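Local coordinates for protein PA0821 (PDB 7DRG) that probably serves as the type VI secretion immunity protein (antitoxin) that protects Pseudomonas aeruginosa from a putative VRR-NUC domain effector, at residues B[32-37]-B[119-124]; B[220-225]-B[303-308]; B[252-257]-B[291-296]. All coordinates share one frame; numbering follows the deposited sequence.

Contact 1: B[32-37]-B[119-124]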
# COMPACT_ATOMS: atom_id res chain seq x y z
N ASP B 32 -12.62 -17.15 2.81
CA ASP B 32 -12.12 -18.23 3.66
C ASP B 32 -11.08 -19.09 2.94
O ASP B 32 -11.22 -20.31 2.82
CB ASP B 32 -13.29 -19.07 4.16
CG ASP B 32 -12.92 -19.94 5.34
OD1 ASP B 32 -11.87 -19.67 5.98
OD2 ASP B 32 -13.67 -20.90 5.63
N TYR B 33 -10.02 -18.45 2.45
CA TYR B 33 -8.90 -19.17 1.86
C TYR B 33 -7.67 -18.27 1.95
O TYR B 33 -7.78 -17.08 2.22
CB TYR B 33 -9.17 -19.58 0.40
CG TYR B 33 -9.15 -18.45 -0.61
CD1 TYR B 33 -10.26 -17.65 -0.81
CD2 TYR B 33 -8.01 -18.19 -1.37
CE1 TYR B 33 -10.25 -16.62 -1.74
CE2 TYR B 33 -7.99 -17.15 -2.30
CZ TYR B 33 -9.12 -16.37 -2.48
OH TYR B 33 -9.12 -15.33 -3.39
N ILE B 34 -6.50 -18.87 1.74
CA ILE B 34 -5.24 -18.12 1.77
C ILE B 34 -4.98 -17.61 0.35
O ILE B 34 -4.72 -18.40 -0.56
CB ILE B 34 -4.08 -18.98 2.27
CG1 ILE B 34 -4.39 -19.52 3.68
CG2 ILE B 34 -2.79 -18.18 2.25
CD1 ILE B 34 -3.36 -20.52 4.18
N GLY B 35 -5.04 -16.29 0.17
CA GLY B 35 -4.87 -15.74 -1.16
C GLY B 35 -3.43 -15.55 -1.60
O GLY B 35 -3.13 -15.56 -2.79
N ALA B 36 -2.54 -15.33 -0.63
CA ALA B 36 -1.13 -15.06 -0.96
C ALA B 36 -0.22 -15.49 0.19
O ALA B 36 -0.59 -15.32 1.29
CB ALA B 36 -0.95 -13.59 -1.26
N VAL B 37 0.95 -16.02 -0.14
CA VAL B 37 1.91 -16.37 0.93
C VAL B 37 3.30 -15.93 0.49
O VAL B 37 3.66 -16.18 -0.61
CB VAL B 37 1.86 -17.85 1.34
CG1 VAL B 37 2.11 -18.77 0.17
CG2 VAL B 37 2.83 -18.15 2.47
N SER B 119 -7.07 -26.85 -1.93
CA SER B 119 -6.53 -26.68 -3.28
C SER B 119 -6.56 -25.22 -3.72
O SER B 119 -5.76 -24.82 -4.57
CB SER B 119 -7.31 -27.57 -4.27
OG SER B 119 -8.67 -27.18 -4.34
N ARG B 120 -7.46 -24.42 -3.14
CA ARG B 120 -7.58 -23.00 -3.43
C ARG B 120 -6.53 -22.16 -2.72
O ARG B 120 -6.30 -21.01 -3.10
CB ARG B 120 -8.99 -22.54 -3.03
CG ARG B 120 -9.42 -21.18 -3.52
CD ARG B 120 -10.80 -20.87 -2.98
NE ARG B 120 -11.33 -19.62 -3.50
CZ ARG B 120 -12.45 -19.07 -3.06
NH1 ARG B 120 -13.14 -19.66 -2.09
NH2 ARG B 120 -12.88 -17.92 -3.57
N ASP B 121 -5.89 -22.71 -1.68
CA ASP B 121 -4.94 -21.94 -0.89
C ASP B 121 -3.61 -21.76 -1.62
O ASP B 121 -3.06 -22.71 -2.18
CB ASP B 121 -4.65 -22.64 0.44
CG ASP B 121 -5.80 -22.58 1.42
OD1 ASP B 121 -6.66 -21.68 1.29
OD2 ASP B 121 -5.81 -23.42 2.35
N ALA B 122 -3.08 -20.54 -1.55
CA ALA B 122 -1.66 -20.34 -1.83
C ALA B 122 -0.83 -21.13 -0.84
O ALA B 122 -1.19 -21.26 0.33
CB ALA B 122 -1.31 -18.86 -1.76
N GLY B 123 0.29 -21.67 -1.31
CA GLY B 123 1.20 -22.41 -0.46
C GLY B 123 2.63 -21.96 -0.69
O GLY B 123 2.97 -21.43 -1.75
N ALA B 124 3.46 -22.18 0.33
CA ALA B 124 4.83 -21.69 0.29
C ALA B 124 5.79 -22.62 -0.44
O ALA B 124 6.87 -22.18 -0.83
CB ALA B 124 5.33 -21.45 1.72
O HOH W 1 -12.87 -21.43 -0.03

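Contact 2: B[220-225]-B[303-308]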
# COMPACT_ATOMS: atom_id res chain seq x y z
N PRO B 220 5.03 -10.17 -26.97
CA PRO B 220 5.97 -9.44 -27.83
C PRO B 220 6.96 -8.59 -27.05
O PRO B 220 8.09 -8.39 -27.50
CB PRO B 220 5.05 -8.57 -28.70
CG PRO B 220 3.71 -9.21 -28.61
CD PRO B 220 3.63 -9.82 -27.25
N GLU B 221 6.56 -8.10 -25.88
CA GLU B 221 7.45 -7.28 -25.07
C GLU B 221 8.67 -8.05 -24.58
O GLU B 221 9.70 -7.43 -24.28
CB GLU B 221 6.68 -6.68 -23.89
CG GLU B 221 5.68 -5.59 -24.26
CD GLU B 221 4.27 -6.12 -24.54
OE1 GLU B 221 4.10 -7.33 -24.79
OE2 GLU B 221 3.33 -5.30 -24.51
N PHE B 222 8.58 -9.37 -24.53
CA PHE B 222 9.71 -10.17 -23.99
C PHE B 222 10.74 -10.54 -25.07
O PHE B 222 11.76 -11.07 -24.72
CB PHE B 222 9.16 -11.40 -23.27
CG PHE B 222 9.49 -11.50 -21.80
CD1 PHE B 222 9.13 -10.51 -20.91
CD2 PHE B 222 10.16 -12.60 -21.32
CE1 PHE B 222 9.43 -10.62 -19.57
CE2 PHE B 222 10.48 -12.70 -19.98
CZ PHE B 222 10.10 -11.71 -19.10
N LYS B 223 10.46 -10.22 -26.34
CA LYS B 223 11.38 -10.60 -27.41
C LYS B 223 12.79 -10.03 -27.26
O LYS B 223 13.75 -10.75 -27.56
CB LYS B 223 10.79 -10.19 -28.76
CG LYS B 223 9.38 -10.72 -29.08
CD LYS B 223 9.38 -11.99 -29.94
CE LYS B 223 8.03 -12.18 -30.64
NZ LYS B 223 6.93 -12.57 -29.71
N PRO B 224 13.00 -8.76 -26.85
CA PRO B 224 14.37 -8.25 -26.73
C PRO B 224 15.23 -9.09 -25.79
O PRO B 224 14.74 -9.75 -24.88
CB PRO B 224 14.17 -6.83 -26.19
CG PRO B 224 12.84 -6.43 -26.69
CD PRO B 224 12.01 -7.69 -26.63
N THR B 225 16.54 -9.06 -26.05
CA THR B 225 17.52 -9.81 -25.25
C THR B 225 17.82 -9.01 -23.99
O THR B 225 18.86 -8.35 -23.85
CB THR B 225 18.77 -10.08 -26.07
OG1 THR B 225 18.40 -10.71 -27.30
CG2 THR B 225 19.72 -10.99 -25.31
N GLU B 303 12.46 -2.27 -21.30
CA GLU B 303 11.85 -0.95 -21.12
C GLU B 303 10.40 -1.07 -20.70
O GLU B 303 9.88 -0.22 -19.97
CB GLU B 303 11.96 -0.14 -22.42
CG GLU B 303 13.37 -0.10 -22.98
CD GLU B 303 13.48 0.76 -24.22
OE1 GLU B 303 13.86 0.22 -25.29
OE2 GLU B 303 13.18 1.97 -24.14
N THR B 304 9.72 -2.12 -21.16
CA THR B 304 8.37 -2.44 -20.75
C THR B 304 8.17 -3.95 -20.91
O THR B 304 8.79 -4.58 -21.77
CB THR B 304 7.34 -1.68 -21.59
OG1 THR B 304 6.01 -2.04 -21.18
CG2 THR B 304 7.51 -1.99 -23.07
N ILE B 305 7.33 -4.52 -20.05
CA ILE B 305 6.91 -5.91 -20.19
C ILE B 305 5.40 -6.03 -20.32
O ILE B 305 4.85 -7.13 -20.19
CB ILE B 305 7.44 -6.80 -19.05
CG1 ILE B 305 6.94 -6.29 -17.69
CG2 ILE B 305 8.97 -6.87 -19.07
CD1 ILE B 305 7.39 -7.18 -16.53
N GLY B 306 4.72 -4.93 -20.58
CA GLY B 306 3.28 -4.94 -20.54
C GLY B 306 2.78 -4.95 -19.11
O GLY B 306 3.53 -4.73 -18.14
N SER B 307 1.49 -5.22 -18.97
CA SER B 307 0.88 -5.23 -17.65
C SER B 307 1.32 -6.46 -16.86
O SER B 307 1.50 -7.55 -17.42
CB SER B 307 -0.63 -5.17 -17.77
OG SER B 307 -1.01 -3.93 -18.35
N LEU B 308 1.53 -6.27 -15.56
CA LEU B 308 1.85 -7.37 -14.66
C LEU B 308 0.60 -8.08 -14.16
O LEU B 308 0.67 -9.27 -13.82
CB LEU B 308 2.65 -6.85 -13.47
CG LEU B 308 4.10 -6.49 -13.80
CD1 LEU B 308 4.67 -5.54 -12.77
CD2 LEU B 308 4.93 -7.76 -13.91
O HOH W 2 10.14 -4.75 -24.15

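Contact 3: B[252-257]-B[291-296]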
# COMPACT_ATOMS: atom_id res chain seq x y z
N ALA B 252 33.81 -5.80 -11.40
CA ALA B 252 34.37 -4.49 -11.06
C ALA B 252 33.35 -3.56 -10.40
O ALA B 252 33.76 -2.61 -9.73
CB ALA B 252 34.93 -3.83 -12.32
N GLN B 253 32.05 -3.82 -10.58
CA GLN B 253 31.02 -2.97 -10.01
C GLN B 253 30.32 -3.58 -8.80
O GLN B 253 29.47 -2.91 -8.20
CB GLN B 253 29.95 -2.65 -11.07
CG GLN B 253 30.49 -2.10 -12.37
CD GLN B 253 29.44 -2.13 -13.47
OE1 GLN B 253 29.53 -2.94 -14.40
NE2 GLN B 253 28.45 -1.26 -13.37
N LEU B 254 30.62 -4.82 -8.45
CA LEU B 254 29.88 -5.54 -7.41
C LEU B 254 30.85 -6.13 -6.41
O LEU B 254 31.39 -7.22 -6.63
CB LEU B 254 29.01 -6.62 -8.03
CG LEU B 254 28.10 -6.13 -9.17
CD1 LEU B 254 27.60 -7.32 -9.98
CD2 LEU B 254 26.94 -5.29 -8.63
N PRO B 255 31.08 -5.45 -5.28
CA PRO B 255 32.13 -5.89 -4.35
C PRO B 255 31.95 -7.33 -3.92
O PRO B 255 30.87 -7.75 -3.49
CB PRO B 255 31.96 -4.92 -3.17
CG PRO B 255 31.37 -3.70 -3.78
CD PRO B 255 30.46 -4.18 -4.86
N SER B 256 33.05 -8.10 -4.02
CA SER B 256 33.01 -9.53 -3.71
C SER B 256 32.77 -9.80 -2.23
O SER B 256 32.52 -10.95 -1.87
CB SER B 256 34.31 -10.21 -4.16
OG SER B 256 35.44 -9.60 -3.55
N SER B 257 32.81 -8.77 -1.39
CA SER B 257 32.42 -8.92 0.01
C SER B 257 30.93 -9.23 0.13
O SER B 257 30.50 -9.85 1.11
CB SER B 257 32.76 -7.66 0.80
OG SER B 257 32.14 -6.50 0.26
N VAL B 291 20.11 -2.41 -5.25
CA VAL B 291 20.33 -1.13 -5.91
C VAL B 291 21.62 -1.17 -6.73
O VAL B 291 21.67 -0.71 -7.88
CB VAL B 291 20.37 0.01 -4.88
CG1 VAL B 291 20.97 1.29 -5.48
CG2 VAL B 291 18.98 0.27 -4.34
N LEU B 292 22.68 -1.71 -6.14
CA LEU B 292 23.96 -1.75 -6.83
C LEU B 292 23.92 -2.68 -8.04
O LEU B 292 24.44 -2.35 -9.11
CB LEU B 292 25.07 -2.15 -5.86
CG LEU B 292 25.38 -1.12 -4.77
CD1 LEU B 292 26.36 -1.71 -3.77
CD2 LEU B 292 25.92 0.18 -5.37
N LEU B 293 23.28 -3.85 -7.90
CA LEU B 293 23.19 -4.75 -9.04
C LEU B 293 22.28 -4.20 -10.12
O LEU B 293 22.59 -4.30 -11.31
CB LEU B 293 22.71 -6.13 -8.58
CG LEU B 293 22.64 -7.15 -9.72
CD1 LEU B 293 24.00 -7.38 -10.36
CD2 LEU B 293 22.10 -8.45 -9.19
N ASN B 294 21.14 -3.61 -9.73
CA ASN B 294 20.25 -3.02 -10.72
C ASN B 294 20.94 -1.91 -11.50
O ASN B 294 20.73 -1.76 -12.70
CB ASN B 294 18.99 -2.50 -10.03
CG ASN B 294 18.05 -1.75 -10.97
OD1 ASN B 294 17.22 -2.35 -11.65
ND2 ASN B 294 18.17 -0.42 -10.98
N HIS B 295 21.79 -1.13 -10.82
CA HIS B 295 22.54 -0.08 -11.51
C HIS B 295 23.46 -0.67 -12.57
O HIS B 295 23.56 -0.14 -13.68
CB HIS B 295 23.33 0.74 -10.49
CG HIS B 295 23.94 1.98 -11.06
ND1 HIS B 295 23.20 3.11 -11.33
CD2 HIS B 295 25.21 2.27 -11.40
CE1 HIS B 295 23.99 4.04 -11.83
NE2 HIS B 295 25.22 3.56 -11.88
N ALA B 296 24.13 -1.78 -12.25
CA ALA B 296 25.05 -2.41 -13.20
C ALA B 296 24.33 -3.03 -14.39
O ALA B 296 24.91 -3.11 -15.48
CB ALA B 296 25.89 -3.47 -12.49
O HOH W 3 26.98 -1.16 -9.12

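Contact 1: B[32-37]-B[119-124]
Arg120 lays its guanidinium flat on the ring of Tyr33, the centres 4.0 Å apart and the planes 13° from parallel. The stack is offset. Arg120 CZ comes 3.4 Å from Tyr33 CD1, and NE sits over the ring face toward the rim. Arg120 CD adds a CH-pi contact over the same ring. Arg120 CG is anti to its backbone N (chi1 -167°), and the chain runs extended from there to NE, crossing the tyrosine side chain at about a right angle.

Beside the stack, two hydrogen bonds join the segments, one to a carboxylate and one between backbones. Ile34 N donates to Asp121 OD1 at 2.9 Å in a nearly straight bond, reaching the oxygen from above the carboxylate plane. Ala122 N donates to Ile34 O, also at 2.9 Å. Ala122 CB touches Ile34 O, Gly35 O and Ala36 CA, lying 3.9 Å from Ala36 CA. Farther on, Val37 CG1 presses on the Gly123 backbone, 3.3 Å from Gly123 C, and CG2 meets the methyl of Ala124.

A second shell fixes the polar groups. Arg120 NE is bonded to Ser190 OG, and NH2 forms a salt bridge with Glu31. Tyr33 OH is held by Asp194 and Asn193. Asp121 OD1 also takes a salt bridge from Lys118, which should help keep the carboxylate charged. A water accepts from Arg120 NH1 at 2.7 Å, in the guanidinium plane.

Gly35 and Ala36 both pair with Ile20 of strand 19-22 through the backbone, a classic beta bulge. The partner is the connection between strands 109-114 and 126-131. It runs beside the bulged strand, while strand 182-186 packs against Ala36 and Val37.

Contact 2: B[220-225]-B[303-308]
Phe222 and Ile305 lie side by side and point the same way. The isoleucine meets the ring at its edge, near the ring plane, with Ile305 CG2 3.8 Å from Phe222 CE1. CG2 is the branch beside the backbone N of Ile305, anti to the carbonyl carbon. Glu221 approaches differently. Its CB and CG pack against the 304-306 backbone, Glu221 CB lying 3.7 Å from Thr304 O and 3.8 Å from Ile305 CA, and CG lying 3.9 Å from Gly306 N. A bend at chi2 (91°) turns CD out of the extended line. Glu221 OE2 is 4.0 Å from Gly306 CA.

Two short backbone motifs shape the meeting. Residues 220-222 form a 3-10 segment, and both Glu221 and Phe222 on it reach the 303-308 segment. In 303-308, Thr304 OG1 accepts from Gly306 N at 3.2 Å in an ST turn. The same hydroxyl is hydrogen-bonded to Asp325 of helix 321-328, so the turn is joined to that helix. Gly306 has a positive phi, at which a CB would crowd the preceding carbonyl.

One water joins the segments, donating to Glu221 O and to Thr304 O, each at 2.7 Å. Around them, Tyr302 stacks on the Phe222 ring and bonds to Phe222 O. Leu216 of helix 213-216 touches both Phe222 and Ile305.

Contact 3: B[252-257]-B[291-296]
Leu254 and Leu293 meet through torsions of different kinds. Leu254 CG stands beside its backbone N, anti to the carbonyl carbon (chi1 -52°). Leu293 CG is anti to its backbone N (chi1 -178°). The two side chains cross obliquely, and their CD1 methyls come to 3.6 Å. This is loop-on-helix packing: the connection from helix 247-251 to strand 259-264 lies against one side of helix 288-297.

Leu254 uses both branches. While CD1 meets the Leu293 methyl, CD2 rests on the helix backbone, 3.8 Å from Leu293 CA and 3.9 Å from Leu292 O. CD2 also faces the methyl of Ala296, at a looser 4.4 Å. Ala296 lies about one turn after Leu292 and Leu293, and all three meet the loop.

Gln253 covers the outer part. Its chain is extended beyond CG, and its end comes beside Ala296 CB, with Gln253 CD 3.9 Å away. Gln253 is exposed, unlike the buried leucines.

Phe259 of strand 259-264 touches Leu254, Leu292 and Leu293, so the strand packs on the same apolar cluster. Leu345 of helix 338-348 meets Leu292.

The direct contacts between loop and helix are apolar or van der Waals in kind. A water supplies a polar link. It donates to Gln253 O at 3.2 Å and, more closely, to Leu292 O at 2.8 Å; that same carbonyl also accepts the helical bond from Ala296 N.

The three contacts hold different elements. Contact 1 sets a loop beside a bulged strand, contact 2 joins two loop regions, and contact 3 lays a loop on a helix. Contacts 1 and 3 are on opposite sides of the chain's centre, their own centres 36 Å apart. Contact 3 joins residues that lie between the two segments of contact 2 in sequence, yet the nearest atoms of contacts 2 and 3 are about 11 Å apart. Contact 3 is mostly buried; contacts 1 and 2 are partly buried. Direct hydrogen bonds and an arginine-tyrosine stack mark contact 1. Contacts 2 and 3 rely on van der Waals contacts, and in each a water of its own bridges two backbone carbonyls.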